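Local coordinates for protein putative phosphosugar isomerases (Salmonella typhimurium LT2, PDB 3FKJ) that probably binds phosphorylated sugars or related carbohydrate derivatives through its SIS fold and may act as a phosphosugar isomerase, although its substrate is not established, at residues R28-D33 / Y136-Q141; A118-V123 / L160-E165; Q238-A243 / L326-A331; V214-S219 / C232-M237. One frame throughout, in Å; residues are numbered along the deposited sequence.

Contact 1 of 4, residues R28-D33 / Y136-Q141; sequences RRIISD and YIIEYQ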
# COMPACT_ATOMS: atom_id res chain seq x y z
N ARG A 28 -7.38 -26.40 -0.93
CA ARG A 28 -6.46 -27.47 -0.60
C ARG A 28 -6.06 -28.27 -1.84
O ARG A 28 -4.87 -28.58 -2.01
CB ARG A 28 -7.04 -28.36 0.49
CG ARG A 28 -6.14 -29.50 0.85
CD ARG A 28 -6.17 -29.80 2.32
NE ARG A 28 -7.11 -30.86 2.66
CZ ARG A 28 -7.16 -31.42 3.87
NH1 ARG A 28 -6.34 -31.02 4.85
NH2 ARG A 28 -8.02 -32.39 4.10
N ARG A 29 -7.04 -28.59 -2.70
CA ARG A 29 -6.76 -29.30 -3.96
C ARG A 29 -5.89 -28.46 -4.87
O ARG A 29 -4.97 -28.97 -5.50
CB ARG A 29 -8.02 -29.62 -4.75
CG ARG A 29 -9.06 -30.50 -4.12
CD ARG A 29 -10.32 -30.63 -5.05
NE ARG A 29 -10.80 -29.34 -5.59
CZ ARG A 29 -10.38 -28.76 -6.73
NH1 ARG A 29 -9.45 -29.33 -7.49
NH2 ARG A 29 -10.88 -27.59 -7.09
N ILE A 30 -6.19 -27.17 -4.97
CA ILE A 30 -5.41 -26.34 -5.90
C ILE A 30 -3.93 -26.30 -5.52
O ILE A 30 -3.04 -26.48 -6.38
CB ILE A 30 -6.03 -24.94 -6.07
CG1 ILE A 30 -7.39 -25.08 -6.79
CG2 ILE A 30 -5.07 -24.01 -6.86
CD1 ILE A 30 -8.28 -23.88 -6.73
N ILE A 31 -3.65 -26.11 -4.22
CA ILE A 31 -2.28 -25.95 -3.75
C ILE A 31 -1.51 -27.27 -3.78
O ILE A 31 -0.31 -27.26 -4.12
CB ILE A 31 -2.24 -25.28 -2.34
CG1 ILE A 31 -2.91 -23.88 -2.40
CG2 ILE A 31 -0.80 -25.19 -1.79
CD1 ILE A 31 -2.39 -22.89 -3.52
N SER A 32 -2.17 -28.41 -3.49
CA SER A 32 -1.55 -29.74 -3.66
C SER A 32 -1.18 -30.00 -5.12
O SER A 32 -0.06 -30.44 -5.41
CB SER A 32 -2.45 -30.89 -3.20
OG SER A 32 -3.11 -30.59 -1.99
N ASP A 33 -2.13 -29.73 -6.02
CA ASP A 33 -1.88 -29.92 -7.44
C ASP A 33 -0.68 -29.11 -7.91
O ASP A 33 0.21 -29.62 -8.57
CB ASP A 33 -3.10 -29.55 -8.27
CG ASP A 33 -3.10 -30.24 -9.64
OD1 ASP A 33 -3.48 -31.43 -9.70
OD2 ASP A 33 -2.72 -29.59 -10.64
N TYR A 136 -6.02 -22.61 -12.62
CA TYR A 136 -7.04 -23.05 -11.69
C TYR A 136 -8.03 -21.92 -11.51
O TYR A 136 -7.64 -20.76 -11.47
CB TYR A 136 -6.40 -23.44 -10.35
CG TYR A 136 -5.21 -24.38 -10.44
CD1 TYR A 136 -3.91 -23.88 -10.64
CD2 TYR A 136 -5.38 -25.78 -10.32
CE1 TYR A 136 -2.82 -24.74 -10.73
CE2 TYR A 136 -4.29 -26.65 -10.41
CZ TYR A 136 -3.01 -26.13 -10.62
OH TYR A 136 -1.93 -27.00 -10.69
N ILE A 137 -9.31 -22.28 -11.42
CA ILE A 137 -10.42 -21.33 -11.34
C ILE A 137 -11.24 -21.56 -10.07
O ILE A 137 -11.64 -22.67 -9.80
CB ILE A 137 -11.38 -21.45 -12.56
CG1 ILE A 137 -10.63 -21.19 -13.87
CG2 ILE A 137 -12.54 -20.47 -12.41
CD1 ILE A 137 -11.25 -21.88 -15.10
N ILE A 138 -11.49 -20.50 -9.32
CA ILE A 138 -12.39 -20.55 -8.18
C ILE A 138 -13.57 -19.65 -8.49
O ILE A 138 -13.40 -18.48 -8.81
CB ILE A 138 -11.69 -20.08 -6.89
CG1 ILE A 138 -10.66 -21.14 -6.43
CG2 ILE A 138 -12.73 -19.82 -5.80
CD1 ILE A 138 -9.29 -20.59 -5.97
N GLU A 139 -14.78 -20.20 -8.43
CA GLU A 139 -15.97 -19.38 -8.54
C GLU A 139 -16.39 -19.03 -7.13
O GLU A 139 -16.96 -19.87 -6.42
CB GLU A 139 -17.07 -20.12 -9.26
CG GLU A 139 -16.78 -20.30 -10.73
CD GLU A 139 -17.70 -21.28 -11.38
OE1 GLU A 139 -18.92 -21.04 -11.32
OE2 GLU A 139 -17.20 -22.28 -11.92
N TYR A 140 -16.05 -17.82 -6.70
CA TYR A 140 -16.38 -17.39 -5.36
C TYR A 140 -17.83 -16.99 -5.35
O TYR A 140 -18.41 -16.75 -6.41
CB TYR A 140 -15.48 -16.25 -4.86
CG TYR A 140 -15.48 -14.99 -5.69
CD1 TYR A 140 -16.50 -14.05 -5.57
CD2 TYR A 140 -14.43 -14.69 -6.55
CE1 TYR A 140 -16.49 -12.88 -6.30
CE2 TYR A 140 -14.41 -13.51 -7.29
CZ TYR A 140 -15.44 -12.62 -7.17
OH TYR A 140 -15.42 -11.43 -7.89
N GLN A 141 -18.40 -16.90 -4.16
CA GLN A 141 -19.76 -16.44 -4.01
C GLN A 141 -19.88 -14.97 -3.64
O GLN A 141 -19.00 -14.38 -2.99
CB GLN A 141 -20.45 -17.31 -2.99
CG GLN A 141 -20.44 -18.76 -3.42
CD GLN A 141 -21.66 -19.44 -3.00
OE1 GLN A 141 -21.69 -19.99 -1.92
NE2 GLN A 141 -22.70 -19.36 -3.80

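Contact 2 of 4, residues A118-V123 / L160-E165; sequences ATIGLV and LWLALE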
# COMPACT_ATOMS: atom_id res chain seq x y z
N ALA A 118 2.34 -20.51 -12.05
CA ALA A 118 0.98 -21.01 -11.90
C ALA A 118 0.06 -19.83 -11.64
O ALA A 118 0.40 -18.91 -10.87
CB ALA A 118 0.86 -22.03 -10.80
N THR A 119 -1.12 -19.87 -12.27
CA THR A 119 -2.12 -18.83 -12.09
C THR A 119 -3.39 -19.41 -11.43
O THR A 119 -3.85 -20.46 -11.81
CB THR A 119 -2.47 -18.15 -13.44
OG1 THR A 119 -2.82 -19.15 -14.40
CG2 THR A 119 -1.31 -17.35 -13.96
N ILE A 120 -3.90 -18.74 -10.39
CA ILE A 120 -5.19 -19.09 -9.77
C ILE A 120 -6.10 -17.88 -10.00
O ILE A 120 -5.79 -16.75 -9.57
CB ILE A 120 -5.09 -19.37 -8.24
CG1 ILE A 120 -4.08 -20.49 -7.92
CG2 ILE A 120 -6.47 -19.71 -7.66
CD1 ILE A 120 -3.80 -20.66 -6.43
N GLY A 121 -7.22 -18.12 -10.67
CA GLY A 121 -8.18 -17.07 -10.98
C GLY A 121 -9.43 -17.19 -10.15
O GLY A 121 -10.11 -18.23 -10.19
N LEU A 122 -9.74 -16.12 -9.39
CA LEU A 122 -11.02 -16.00 -8.66
C LEU A 122 -12.01 -15.19 -9.50
O LEU A 122 -11.73 -14.04 -9.90
CB LEU A 122 -10.79 -15.33 -7.30
CG LEU A 122 -10.14 -16.06 -6.12
CD1 LEU A 122 -8.75 -16.56 -6.45
CD2 LEU A 122 -10.05 -15.08 -4.97
N VAL A 123 -13.16 -15.78 -9.81
CA VAL A 123 -14.19 -15.12 -10.63
C VAL A 123 -15.55 -15.29 -9.97
O VAL A 123 -15.76 -16.22 -9.21
CB VAL A 123 -14.27 -15.68 -12.09
CG1 VAL A 123 -12.92 -15.57 -12.80
CG2 VAL A 123 -14.80 -17.12 -12.12
N LEU A 160 -7.74 -15.92 2.26
CA LEU A 160 -7.23 -16.45 3.52
C LEU A 160 -7.14 -17.97 3.44
O LEU A 160 -6.18 -18.55 3.93
CB LEU A 160 -8.06 -15.99 4.73
CG LEU A 160 -7.54 -16.41 6.12
CD1 LEU A 160 -6.10 -16.01 6.40
CD2 LEU A 160 -8.44 -15.91 7.21
N TRP A 161 -8.12 -18.61 2.80
CA TRP A 161 -8.09 -20.07 2.55
C TRP A 161 -6.83 -20.46 1.76
O TRP A 161 -6.12 -21.40 2.12
CB TRP A 161 -9.33 -20.55 1.79
CG TRP A 161 -10.60 -20.66 2.62
CD1 TRP A 161 -11.73 -19.94 2.47
CD2 TRP A 161 -10.84 -21.57 3.71
NE1 TRP A 161 -12.69 -20.34 3.39
CE2 TRP A 161 -12.16 -21.33 4.17
CE3 TRP A 161 -10.07 -22.56 4.34
CZ2 TRP A 161 -12.74 -22.06 5.22
CZ3 TRP A 161 -10.64 -23.26 5.40
CH2 TRP A 161 -11.96 -23.01 5.84
N LEU A 162 -6.59 -19.77 0.65
CA LEU A 162 -5.44 -20.05 -0.22
C LEU A 162 -4.13 -19.79 0.51
O LEU A 162 -3.22 -20.61 0.47
CB LEU A 162 -5.51 -19.19 -1.49
CG LEU A 162 -6.61 -19.62 -2.45
CD1 LEU A 162 -6.93 -18.50 -3.51
CD2 LEU A 162 -6.18 -20.90 -3.08
N ALA A 163 -4.06 -18.67 1.21
CA ALA A 163 -2.91 -18.37 2.09
C ALA A 163 -2.63 -19.49 3.11
O ALA A 163 -1.46 -19.92 3.24
CB ALA A 163 -3.10 -17.06 2.83
N LEU A 164 -3.68 -19.89 3.85
CA LEU A 164 -3.59 -20.98 4.82
C LEU A 164 -2.96 -22.23 4.20
O LEU A 164 -2.04 -22.83 4.77
CB LEU A 164 -4.98 -21.36 5.35
CG LEU A 164 -5.11 -22.62 6.22
CD1 LEU A 164 -4.45 -22.34 7.57
CD2 LEU A 164 -6.60 -23.07 6.35
N GLU A 165 -3.46 -22.61 3.03
CA GLU A 165 -2.99 -23.80 2.32
C GLU A 165 -1.59 -23.70 1.75
O GLU A 165 -0.83 -24.66 1.82
CB GLU A 165 -3.99 -24.20 1.22
CG GLU A 165 -5.30 -24.72 1.79
CD GLU A 165 -5.12 -26.01 2.59
OE1 GLU A 165 -4.20 -26.83 2.30
OE2 GLU A 165 -5.93 -26.22 3.50

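Contact 3 of 4, residues Q238-A243 / L326-A331; sequences QWINSA and LALATA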
# COMPACT_ATOMS: atom_id res chain seq x y z
N GLN A 238 -20.39 6.38 -3.53
CA GLN A 238 -21.03 7.49 -2.85
C GLN A 238 -20.59 8.85 -3.30
O GLN A 238 -21.19 9.83 -2.90
CB GLN A 238 -20.85 7.39 -1.32
CG GLN A 238 -21.60 6.28 -0.65
CD GLN A 238 -23.10 6.44 -0.75
OE1 GLN A 238 -23.68 7.24 -0.04
NE2 GLN A 238 -23.72 5.66 -1.61
N TRP A 239 -19.55 8.93 -4.11
CA TRP A 239 -18.92 10.21 -4.47
C TRP A 239 -18.56 11.10 -3.27
O TRP A 239 -18.80 12.28 -3.30
CB TRP A 239 -19.72 11.00 -5.51
CG TRP A 239 -20.10 10.24 -6.73
CD1 TRP A 239 -19.41 9.19 -7.30
CD2 TRP A 239 -21.23 10.50 -7.58
NE1 TRP A 239 -20.08 8.76 -8.43
CE2 TRP A 239 -21.20 9.54 -8.62
CE3 TRP A 239 -22.27 11.45 -7.56
CZ2 TRP A 239 -22.19 9.48 -9.62
CZ3 TRP A 239 -23.25 11.38 -8.55
CH2 TRP A 239 -23.19 10.41 -9.57
N ILE A 240 -17.95 10.50 -2.24
CA ILE A 240 -17.47 11.23 -1.03
C ILE A 240 -15.94 11.17 -1.05
O ILE A 240 -15.36 10.10 -1.20
CB ILE A 240 -18.00 10.55 0.28
CG1 ILE A 240 -19.51 10.72 0.42
CG2 ILE A 240 -17.25 11.08 1.52
CD1 ILE A 240 -20.20 9.64 1.31
N ASN A 241 -15.30 12.32 -0.90
CA ASN A 241 -13.88 12.39 -0.95
C ASN A 241 -13.34 11.58 0.21
O ASN A 241 -13.89 11.62 1.32
CB ASN A 241 -13.40 13.84 -0.81
CG ASN A 241 -13.88 14.73 -1.92
OD1 ASN A 241 -13.40 14.64 -3.05
ND2 ASN A 241 -14.79 15.65 -1.58
N SER A 242 -12.28 10.83 -0.04
CA SER A 242 -11.77 9.92 0.97
C SER A 242 -10.32 9.56 0.73
O SER A 242 -9.83 9.52 -0.42
CB SER A 242 -12.65 8.65 1.03
OG SER A 242 -12.31 7.81 2.12
N ALA A 243 -9.65 9.32 1.85
CA ALA A 243 -8.33 8.70 1.89
C ALA A 243 -8.36 7.65 2.97
O ALA A 243 -9.14 7.74 3.91
CB ALA A 243 -7.21 9.75 2.23
N LEU A 326 -25.25 0.52 3.28
CA LEU A 326 -26.65 0.62 2.86
C LEU A 326 -27.37 1.74 3.63
O LEU A 326 -28.07 2.56 3.05
CB LEU A 326 -27.37 -0.72 3.07
CG LEU A 326 -28.69 -0.98 2.34
CD1 LEU A 326 -28.46 -0.94 0.83
CD2 LEU A 326 -29.28 -2.29 2.77
N ALA A 327 -27.20 1.75 4.95
CA ALA A 327 -27.78 2.82 5.75
C ALA A 327 -27.37 4.22 5.26
O ALA A 327 -28.21 5.13 5.17
CB ALA A 327 -27.41 2.64 7.21
N LEU A 328 -26.09 4.40 4.91
CA LEU A 328 -25.60 5.70 4.45
C LEU A 328 -26.16 6.05 3.09
O LEU A 328 -26.70 7.16 2.88
CB LEU A 328 -24.09 5.72 4.41
CG LEU A 328 -23.43 7.04 4.06
CD1 LEU A 328 -23.76 8.04 5.16
CD2 LEU A 328 -21.93 6.83 3.89
N ALA A 329 -26.10 5.07 2.18
CA ALA A 329 -26.62 5.25 0.81
C ALA A 329 -28.10 5.64 0.82
O ALA A 329 -28.52 6.48 0.05
CB ALA A 329 -26.37 3.98 -0.04
N THR A 330 -28.89 5.03 1.69
CA THR A 330 -30.33 5.38 1.78
C THR A 330 -30.48 6.79 2.33
O THR A 330 -31.16 7.60 1.71
CB THR A 330 -31.11 4.35 2.62
OG1 THR A 330 -30.67 3.03 2.25
CG2 THR A 330 -32.63 4.45 2.38
N ALA A 331 -29.80 7.10 3.45
CA ALA A 331 -29.82 8.47 4.03
C ALA A 331 -29.40 9.53 3.04
O ALA A 331 -29.92 10.64 3.08
CB ALA A 331 -28.96 8.57 5.27

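Contact 4 of 4, residues V214-S219 / C232-M237; sequences VYMMGS and CILLEM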
# COMPACT_ATOMS: atom_id res chain seq x y z
N VAL A 214 -14.27 11.98 4.13
CA VAL A 214 -14.19 10.99 5.20
C VAL A 214 -12.82 10.28 5.15
O VAL A 214 -12.40 9.82 4.08
CB VAL A 214 -15.35 9.96 5.09
CG1 VAL A 214 -15.16 8.80 6.09
CG2 VAL A 214 -16.69 10.66 5.29
N TYR A 215 -12.16 10.17 6.30
CA TYR A 215 -10.90 9.39 6.38
C TYR A 215 -11.15 7.97 6.98
O TYR A 215 -11.74 7.85 8.05
CB TYR A 215 -9.80 10.16 7.14
CG TYR A 215 -9.36 11.42 6.43
CD1 TYR A 215 -8.52 11.35 5.30
CD2 TYR A 215 -9.82 12.68 6.83
CE1 TYR A 215 -8.13 12.49 4.62
CE2 TYR A 215 -9.44 13.84 6.16
CZ TYR A 215 -8.58 13.73 5.04
OH TYR A 215 -8.17 14.84 4.36
N MSE A 216 -10.77 6.94 6.21
CA MSE A 216 -10.76 5.54 6.65
C MSE A 216 -9.44 5.20 7.33
O MSE A 216 -8.34 5.64 6.89
CB MSE A 216 -10.93 4.59 5.48
CG MSE A 216 -12.26 4.73 4.73
SE MSE A 216 -13.83 4.67 5.84
CE MSE A 216 -13.34 2.93 6.78
N MSE A 217 -9.55 4.43 8.40
CA MSE A 217 -8.36 4.06 9.18
C MSE A 217 -8.47 2.63 9.72
O MSE A 217 -9.56 2.12 9.99
CB MSE A 217 -8.16 5.09 10.32
CG MSE A 217 -6.85 4.95 11.11
SE MSE A 217 -6.62 6.34 12.49
CE MSE A 217 -7.01 7.85 11.43
N GLY A 218 -7.31 2.02 9.87
CA GLY A 218 -7.15 0.68 10.31
C GLY A 218 -5.69 0.34 10.30
O GLY A 218 -4.85 1.10 9.80
N SER A 219 -5.38 -0.82 10.85
CA SER A 219 -4.01 -1.32 10.89
C SER A 219 -4.03 -2.81 10.78
O SER A 219 -5.09 -3.42 10.87
CB SER A 219 -3.34 -0.94 12.22
OG SER A 219 -3.97 -1.58 13.32
N CYS A 232 -13.56 1.87 -2.85
CA CYS A 232 -14.66 1.14 -3.49
C CYS A 232 -16.04 1.54 -3.04
O CYS A 232 -16.98 1.17 -3.71
CB CYS A 232 -14.51 -0.37 -3.26
SG CYS A 232 -13.03 -1.01 -4.04
N ILE A 233 -16.17 2.22 -1.91
CA ILE A 233 -17.49 2.62 -1.39
C ILE A 233 -17.62 4.15 -1.34
O ILE A 233 -18.56 4.68 -1.89
CB ILE A 233 -17.80 2.04 0.04
CG1 ILE A 233 -17.79 0.50 0.03
CG2 ILE A 233 -19.14 2.61 0.64
CD1 ILE A 233 -18.92 -0.19 -0.77
N LEU A 234 -16.69 4.84 -0.70
CA LEU A 234 -16.86 6.26 -0.44
C LEU A 234 -16.64 7.03 -1.72
O LEU A 234 -17.55 7.73 -2.16
CB LEU A 234 -15.98 6.74 0.71
CG LEU A 234 -16.43 6.28 2.12
CD1 LEU A 234 -15.44 6.71 3.20
CD2 LEU A 234 -17.81 6.81 2.51
N LEU A 235 -15.48 6.82 -2.38
CA LEU A 235 -15.23 7.40 -3.71
C LEU A 235 -16.15 6.76 -4.79
O LEU A 235 -16.93 7.44 -5.47
CB LEU A 235 -13.74 7.24 -4.07
CG LEU A 235 -12.73 8.02 -3.22
CD1 LEU A 235 -11.32 7.52 -3.47
CD2 LEU A 235 -12.80 9.53 -3.49
N GLU A 236 -16.09 5.45 -4.93
CA GLU A 236 -16.77 4.80 -6.05
C GLU A 236 -18.30 4.89 -6.00
O GLU A 236 -18.95 5.15 -7.02
CB GLU A 236 -16.38 3.32 -6.15
CG GLU A 236 -16.90 2.59 -7.40
CD GLU A 236 -16.57 1.13 -7.38
OE1 GLU A 236 -15.49 0.79 -6.84
OE2 GLU A 236 -17.39 0.31 -7.89
N MSE A 237 -18.85 4.63 -4.82
CA MSE A 237 -20.28 4.29 -4.71
C MSE A 237 -21.08 5.33 -3.97
O MSE A 237 -22.30 5.19 -3.82
CB MSE A 237 -20.45 2.93 -4.06
CG MSE A 237 -19.73 1.78 -4.81
SE MSE A 237 -20.53 -0.01 -4.49
CE MSE A 237 -18.97 -1.05 -4.74

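Contact 1 of 4, residues R28-D33 / Y136-Q141
The aromatic ring of Tyr136 is held from two directions by one turn of helix 28-33: Ile30 covers a face and Asp33 meets the hydroxyl end. Ile30 CG2 stands 3.6 Å from Tyr136 CG, offset toward the rim nearest CB, and makes a CH-pi contact with the ring centroid 26° off the normal. The two side chains run past each other in opposite directions, which brings Ile30 CG1 alongside the CB end of the tyrosine as well.

At the far end the phenol donates a hydrogen bond, Tyr136 OH to Asp33 OD2, 2.7 Å long, received on the anti lone pair of the carboxylate oxygen. The carboxylate is turned 75° from the ring plane, and its carbon lies at the ring edge. Asp33 gets there because CG is anti to the backbone N (chi1 -157°), which carries the acid out from the helix toward the phenol. The same OD2 forms a salt bridge with Lys37, so a single oxygen joins phenol and ammonium, which would probably favour the ionised acid.

The other branch of Ile30 points along the strand, where its CD1 packs 3.5 Å from Ile138 CD1; both isoleucines also rest on Ile120 of the adjacent strand. Helix and strand axes pass 9.9 Å apart and run nearly antiparallel. A helix laid in this way over the outermost strand of a five-stranded parallel sheet, order 2-1-3-4-5, is characteristic of the layered alpha-beta-alpha sandwich of SIS domains.

Contact 2 of 4, residues A118-V123 / L160-E165
Strand 118-123 and helix 160-165 are set a full side-chain layer apart, their nearest CA atoms, those of Ile120 and Leu162, being 9.6 Å from each other. This is the helix-on-sheet packing of the SIS domain's alpha-beta-alpha sandwich: the strand belongs to the five-stranded parallel sheet, between strands 91-97 and 136-139, and the helix covers one of its faces.

Leu162 carries the helix side of the contact alone. Its CG is anti to the carbonyl carbon (chi1 -72°), and the side chain descends toward the sheet with its two methyls divided between two strand residues. Ile120 and Leu122, two positions apart and therefore on the same face of the strand, rise to meet it. Each lies alongside Leu162 and points the contrary way, with methyl facing methyl. All three residues are buried, and the contact between the two segments is apolar.

Other residues fill in the layer around this junction. Leu162 also touches Ile94 and Ile138 on the flanking strands. One turn farther along, Glu165 is gripped through its two carboxylate oxygens by Tyr176 and Gln169.

The fork of Leu162 is nearly symmetrical in its reach: CD2 lies 4.1 Å from Ile120 CD1, and CD1 lies 4.0 Å from Leu122 CD1.

Contact 3 of 4, residues Q238-A243 / L326-A331
The carboxamide of Gln238 is the flat group that meets helix 326-331: Ala329 lies obliquely over one face, in front of the nitrogen and oxygen, with Leu328 on that same side. Gln238 NE2 lies 3.5 Å from Ala329 CB, whereas Gln238 OE1 is 3.7 Å from Ala329 CA. These are packing contacts. The polar ends are satisfied just beyond the helix, where NE2 donates to the carbonyl of His334 and OE1 accepts from Arg332, so the buried amide is fixed in rotation by one partner at each end. A bend at chi2 (-64°) turns the amide to this position, and OE1 also passes 4.1 Å from Leu328 CG.

The segment 238-243 leads from the end of helix 223-238 into strand 241-246, within a beta-alpha-beta unit of the second, four-stranded parallel sheet. Trp239 takes up a positive phi at the turn, and Ile240 follows with its side chain directed at helix 313-331.

Ile240 and Leu328 meet tip to tip, CD1 of the isoleucine 4.2 Å from CD2 of the leucine. In Leu328 the CG is anti to the backbone N (chi1 -175°), sending the isobutyl group toward the strand connection. Ile240 also touches Val214 of strand 213-218 and Leu234 of helix 223-238. Beyond this junction the strand reaches the dimer interface, where Asn241 OD1 is hydrogen-bonded to Tyr215 OH of the second subunit.

Contact 4 of 4, residues V214-S219 / C232-M237
Leu234 reaches from helix 232-237 to strand 214-218 through a single methyl group, which packs against Val214 and Met216. Its CB leaves the helix toward the strand, and a chi1 of -72° sets CG opposite the carbonyl carbon and carries the branch point across the gap. At the tip, CD1 does all the touching. It lies 3.6 Å from Val214 CG1 and 3.8 Å from Val214 CB, the two side chains crossing at about a right angle. On the Met216 side the same methyl is 3.7 Å from SE and 4.0 Å from CG of that residue, a selenomethionine. The leucine methyl is thus shared by two strand residues whose side chains lie on the same face.

Strand 213-218, helix 223-238 and strand 241-246 form a beta-alpha-beta unit of the four-stranded parallel sheet, and this contact packs the helix of the crossover back onto the first strand. The backbones come closest at Val214 and Leu234, with CA atoms 7.8 Å apart. The helix has a wider pi-type turn at 232-235, which includes Leu234.

In Met216 two bends, at chi2 and chi3 (-51° and -52°), bring the selenium round to the methyl of Leu234. Ile265 on the neighbouring strand touches both Val214 and Met216. The opposite face of the strand carries Tyr215, which packs on Leu235 of the second subunit.

How the contacts relate
From the N terminus, helix 22-35 comes first and is joined by contact 1 to strand 136-139, closing a loop of about a hundred residues that holds most of the first sheet. Contact 2 opens inside this loop, at strand 118-123, and closes beyond it on helix 155-170, so the two cross; they touch, since strands 118-123 and 136-139 are neighbours. Both are complete before the second sheet begins. There contact 4 closes a short loop within a beta-alpha-beta unit, and contact 3 follows in series, tying the helix-to-strand turn of that unit to helix 313-331. Centres of contacts 1 and 3 lie about 35 Å apart, on opposite sides of the chain's centre.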